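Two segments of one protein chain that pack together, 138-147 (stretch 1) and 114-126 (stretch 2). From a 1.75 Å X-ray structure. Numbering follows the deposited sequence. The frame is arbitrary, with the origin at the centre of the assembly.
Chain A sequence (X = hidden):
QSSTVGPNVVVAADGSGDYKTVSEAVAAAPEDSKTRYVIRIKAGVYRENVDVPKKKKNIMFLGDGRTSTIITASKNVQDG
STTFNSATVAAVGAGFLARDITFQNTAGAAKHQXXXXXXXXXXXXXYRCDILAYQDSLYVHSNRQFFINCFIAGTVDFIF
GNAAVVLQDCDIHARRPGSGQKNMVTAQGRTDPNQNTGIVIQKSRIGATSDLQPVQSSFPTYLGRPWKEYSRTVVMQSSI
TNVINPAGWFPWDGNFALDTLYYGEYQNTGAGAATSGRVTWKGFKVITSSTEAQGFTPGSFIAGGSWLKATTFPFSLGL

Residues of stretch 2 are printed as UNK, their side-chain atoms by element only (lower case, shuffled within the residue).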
# COMPACT_ATOMS: atom_id res chain seq x y z
N LEU A 138 5.47 1.09 -0.29
CA LEU A 138 4.27 1.24 -1.13
C LEU A 138 3.92 2.69 -1.48
O LEU A 138 3.50 3.46 -0.61
CB LEU A 138 3.08 0.57 -0.41
CG LEU A 138 1.67 0.63 -1.03
CD1 LEU A 138 1.70 0.07 -2.45
CD2 LEU A 138 0.71 -0.17 -0.15
N TYR A 139 4.09 3.05 -2.75
CA TYR A 139 3.81 4.41 -3.23
C TYR A 139 2.39 4.50 -3.81
O TYR A 139 2.18 4.19 -4.98
CB TYR A 139 4.84 4.80 -4.31
CG TYR A 139 5.01 6.30 -4.61
CD1 TYR A 139 4.07 7.25 -4.18
CD2 TYR A 139 6.11 6.75 -5.33
CE1 TYR A 139 4.24 8.62 -4.46
CE2 TYR A 139 6.29 8.11 -5.63
CZ TYR A 139 5.35 9.04 -5.19
OH TYR A 139 5.54 10.38 -5.48
N VAL A 140 1.42 4.87 -2.98
CA VAL A 140 0.04 5.03 -3.45
C VAL A 140 -0.02 6.47 -4.00
O VAL A 140 -0.54 7.39 -3.37
CB VAL A 140 -0.99 4.82 -2.30
CG1 VAL A 140 -1.09 3.32 -1.98
CG2 VAL A 140 -0.57 5.58 -1.05
N HIS A 141 0.55 6.62 -5.19
CA HIS A 141 0.70 7.89 -5.90
C HIS A 141 -0.53 8.73 -6.25
O HIS A 141 -0.61 9.90 -5.85
CB HIS A 141 1.53 7.64 -7.17
CG HIS A 141 1.86 8.87 -7.95
ND1 HIS A 141 1.04 9.37 -8.94
CD2 HIS A 141 2.94 9.69 -7.91
CE1 HIS A 141 1.60 10.44 -9.47
NE2 HIS A 141 2.76 10.66 -8.87
N SER A 142 -1.48 8.15 -6.99
CA SER A 142 -2.68 8.89 -7.39
C SER A 142 -3.88 8.02 -7.79
O SER A 142 -3.73 6.83 -8.07
CB SER A 142 -2.33 9.83 -8.56
OG SER A 142 -1.75 9.11 -9.64
N ASN A 143 -5.05 8.66 -7.81
CA ASN A 143 -6.34 8.04 -8.17
C ASN A 143 -6.91 7.04 -7.13
O ASN A 143 -6.34 6.87 -6.06
CB ASN A 143 -6.24 7.42 -9.58
CG ASN A 143 -6.00 8.49 -10.66
OD1 ASN A 143 -6.65 9.54 -10.67
ND2 ASN A 143 -5.08 8.21 -11.58
N ARG A 144 -8.04 6.40 -7.45
CA ARG A 144 -8.74 5.48 -6.53
C ARG A 144 -8.25 4.02 -6.48
O ARG A 144 -8.24 3.33 -7.50
CB ARG A 144 -10.25 5.54 -6.82
CG ARG A 144 -10.84 6.94 -6.61
CD ARG A 144 -12.26 7.10 -7.16
NE ARG A 144 -12.31 7.07 -8.62
CZ ARG A 144 -13.41 7.32 -9.33
NH1 ARG A 144 -14.55 7.61 -8.72
NH2 ARG A 144 -13.38 7.26 -10.66
N GLN A 145 -7.89 3.55 -5.28
CA GLN A 145 -7.34 2.19 -5.07
C GLN A 145 -7.94 1.38 -3.88
O GLN A 145 -8.43 1.97 -2.91
CB GLN A 145 -5.82 2.32 -4.86
CG GLN A 145 -5.12 3.20 -5.90
CD GLN A 145 -3.66 3.50 -5.57
OE1 GLN A 145 -3.03 2.78 -4.80
NE2 GLN A 145 -3.13 4.57 -6.16
N PHE A 146 -7.89 0.04 -3.97
CA PHE A 146 -8.42 -0.86 -2.91
C PHE A 146 -7.51 -2.08 -2.66
O PHE A 146 -7.16 -2.80 -3.61
CB PHE A 146 -9.84 -1.34 -3.30
CG PHE A 146 -10.52 -2.22 -2.26
CD1 PHE A 146 -10.89 -1.70 -1.01
CD2 PHE A 146 -10.84 -3.55 -2.54
CE1 PHE A 146 -11.57 -2.50 -0.07
CE2 PHE A 146 -11.51 -4.35 -1.61
CZ PHE A 146 -11.88 -3.82 -0.37
N PHE A 147 -7.11 -2.30 -1.41
CA PHE A 147 -6.26 -3.45 -1.03
C PHE A 147 -7.01 -4.33 -0.01
O PHE A 147 -7.46 -3.84 1.03
CB PHE A 147 -4.94 -2.98 -0.40
CG PHE A 147 -4.02 -2.25 -1.36
CD1 PHE A 147 -4.31 -0.96 -1.78
CD2 PHE A 147 -2.86 -2.87 -1.83
CE1 PHE A 147 -3.46 -0.29 -2.66
CE2 PHE A 147 -2.00 -2.20 -2.71
CZ PHE A 147 -2.30 -0.91 -3.12
N UNK A 114 13.54 3.37 -1.72
CA UNK A 114 13.58 2.25 -2.66
C UNK A 114 12.21 1.56 -2.69
O UNK A 114 11.90 0.70 -1.85
c UNK A 114 14.66 1.26 -2.23
N UNK A 115 11.40 1.93 -3.68
CA UNK A 115 10.02 1.43 -3.83
C UNK A 115 9.81 0.02 -4.39
O UNK A 115 10.48 -0.40 -5.34
c UNK A 115 9.30 3.83 -4.11
c UNK A 115 9.22 2.43 -4.71
c UNK A 115 7.77 1.98 -4.86
N UNK A 116 8.86 -0.71 -3.79
CA UNK A 116 8.51 -2.06 -4.25
C UNK A 116 7.38 -1.98 -5.28
O UNK A 116 7.46 -2.59 -6.35
c UNK A 116 8.09 -2.93 -3.06
N UNK A 117 6.32 -1.23 -4.95
CA UNK A 117 5.17 -1.06 -5.85
C UNK A 117 4.65 0.38 -5.88
O UNK A 117 4.41 0.97 -4.82
c UNK A 117 2.74 -2.15 -7.59
c UNK A 117 4.00 -1.97 -5.41
c UNK A 117 2.64 -1.76 -6.11
c UNK A 117 1.57 -2.61 -5.43
N UNK A 118 4.51 0.94 -7.08
CA UNK A 118 3.96 2.30 -7.27
C UNK A 118 2.68 2.17 -8.08
O UNK A 118 2.67 1.52 -9.13
c UNK A 118 4.29 4.47 -8.62
c UNK A 118 4.95 3.21 -8.02
n UNK A 118 7.04 4.78 -12.10
n UNK A 118 6.27 5.21 -9.99
c UNK A 118 5.27 5.59 -8.98
c UNK A 118 6.05 5.13 -11.30
n UNK A 118 4.85 5.39 -11.81
N UNK A 119 1.59 2.78 -7.61
CA UNK A 119 0.30 2.71 -8.29
C UNK A 119 -0.30 4.08 -8.64
O UNK A 119 -0.43 4.95 -7.77
c UNK A 119 -0.18 0.61 -6.97
c UNK A 119 -0.74 1.95 -7.41
c UNK A 119 -2.04 1.76 -8.18
N UNK A 120 -0.67 4.25 -9.91
CA UNK A 120 -1.28 5.50 -10.37
C UNK A 120 -2.50 5.21 -11.24
O UNK A 120 -2.95 6.07 -12.02
N UNK A 121 -3.03 4.00 -11.10
CA UNK A 121 -4.19 3.50 -11.85
C UNK A 121 -5.53 3.72 -11.15
O UNK A 121 -5.72 3.29 -10.01
o UNK A 121 -5.12 1.37 -12.67
c UNK A 121 -3.98 2.00 -12.11
N UNK A 122 -6.48 4.37 -11.83
CA UNK A 122 -7.81 4.62 -11.26
C UNK A 122 -8.66 3.34 -11.31
O UNK A 122 -8.70 2.66 -12.34
c UNK A 122 -9.74 6.30 -11.31
c UNK A 122 -8.51 5.76 -12.04
o UNK A 122 -10.77 6.55 -11.98
o UNK A 122 -9.67 6.51 -10.09
N UNK A 123 -9.31 3.03 -10.20
CA UNK A 123 -10.14 1.83 -10.06
C UNK A 123 -9.32 0.54 -10.13
O UNK A 123 -9.66 -0.40 -10.86
c UNK A 123 -12.13 3.09 -11.18
c UNK A 123 -13.26 2.89 -12.18
c UNK A 123 -12.70 3.41 -9.80
c UNK A 123 -11.26 1.82 -11.12
N UNK A 124 -8.23 0.50 -9.36
CA UNK A 124 -7.34 -0.67 -9.30
C UNK A 124 -7.52 -1.42 -7.97
O UNK A 124 -7.89 -0.81 -6.96
o UNK A 124 -5.52 0.82 -8.57
c UNK A 124 -5.87 -0.23 -9.46
N UNK A 125 -7.27 -2.73 -7.96
CA UNK A 125 -7.42 -3.53 -6.73
C UNK A 125 -6.39 -4.66 -6.60
O UNK A 125 -5.90 -5.19 -7.60
c UNK A 125 -8.83 -4.11 -6.67
N UNK A 126 -6.09 -5.02 -5.35
CA UNK A 126 -5.09 -6.05 -5.03
C UNK A 126 -5.58 -7.00 -3.94
O UNK A 126 -5.99 -6.55 -2.86
c UNK A 126 -2.47 -2.37 -7.40
c UNK A 126 -3.30 -4.30 -5.54
c UNK A 126 -3.53 -2.10 -6.54
c UNK A 126 -3.78 -5.36 -4.58
c UNK A 126 -3.94 -3.07 -5.61
c UNK A 126 -2.24 -4.56 -6.40
c UNK A 126 -1.83 -3.60 -7.33

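Position 114 carries a single side-chain carbon that lies out of reach of stretch 1; one carbon alone means alanine, A114. At position 115 one carbon carries two more, the fork of a valine, and V115 turns toward stretch 1, its CG1 4.1 Å from Y139 CB. Position 116 again has one carbon, pointing sideways and making no contact: A116.

Position 117 has four carbons forked at the second, and one branch tip reaches the side chain of L138. This is leucine; L117 CD2 lies 4.0 Å from L138 CD1, while Y139 N donates to L117 O at 3.0 Å. Position 118 extends three carbons, a nitrogen, and a carbon bearing two further nitrogens, a guanidinium and so arginine. R118 CD approaches Y139 CD2 at 3.9 Å, and NE and NH2 are bonded elsewhere in the structure. Position 119 is another three-carbon fork, V119. Its CG1 packs 3.5 Å from Q145 CD, its N donates to Y139 O (3.0 Å), and its O receives weak bonds from S142 N (3.5 Å) and Q145 NE2 (3.2 Å).

Position 120 has no side-chain atoms and is glycine; G120 O accepts a hydrogen bond from N143 ND2 at 3.1 Å. One carbon and one oxygen at position 121 fit serine, and S121 points away from stretch 1. At position 122 the second of two carbons carries two oxygens that face R144: aspartate. D122 OD1 accepts from both R144 N and R144 NE, each at 3.1 Å, and OD2 forms a salt bridge with R144 NH2 at 3.0 Å.

Position 123, four carbons forked at the second, is leucine, and L123 CD2 lies over one face of the R144 guanidinium. Position 124 has a carbon and an oxygen, the latter 3.6 Å from Q145 CG: serine, with S124 OG donating to S121 O (2.9 Å). The lone carbon at position 125 lies 4.5 Å from F146 CB, giving A125. Position 126 bears one carbon and a six-carbon ring, F126, which stacks offset on the F147 ring, centroids 4.6 Å apart and planes at 10°.

The contact joins two short parallel strand pairs through a loop. At its end, F146 N donates to S124 O (3.1 Å) and F126 N to F146 O (3.0 Å), bringing F147 and F126 into register on the same face. Between the pairs, where regular pairing lapses, D122 holds R144 by backbone and side chain together.

Stretch 2 114-126: AVALRVGSDLSAF
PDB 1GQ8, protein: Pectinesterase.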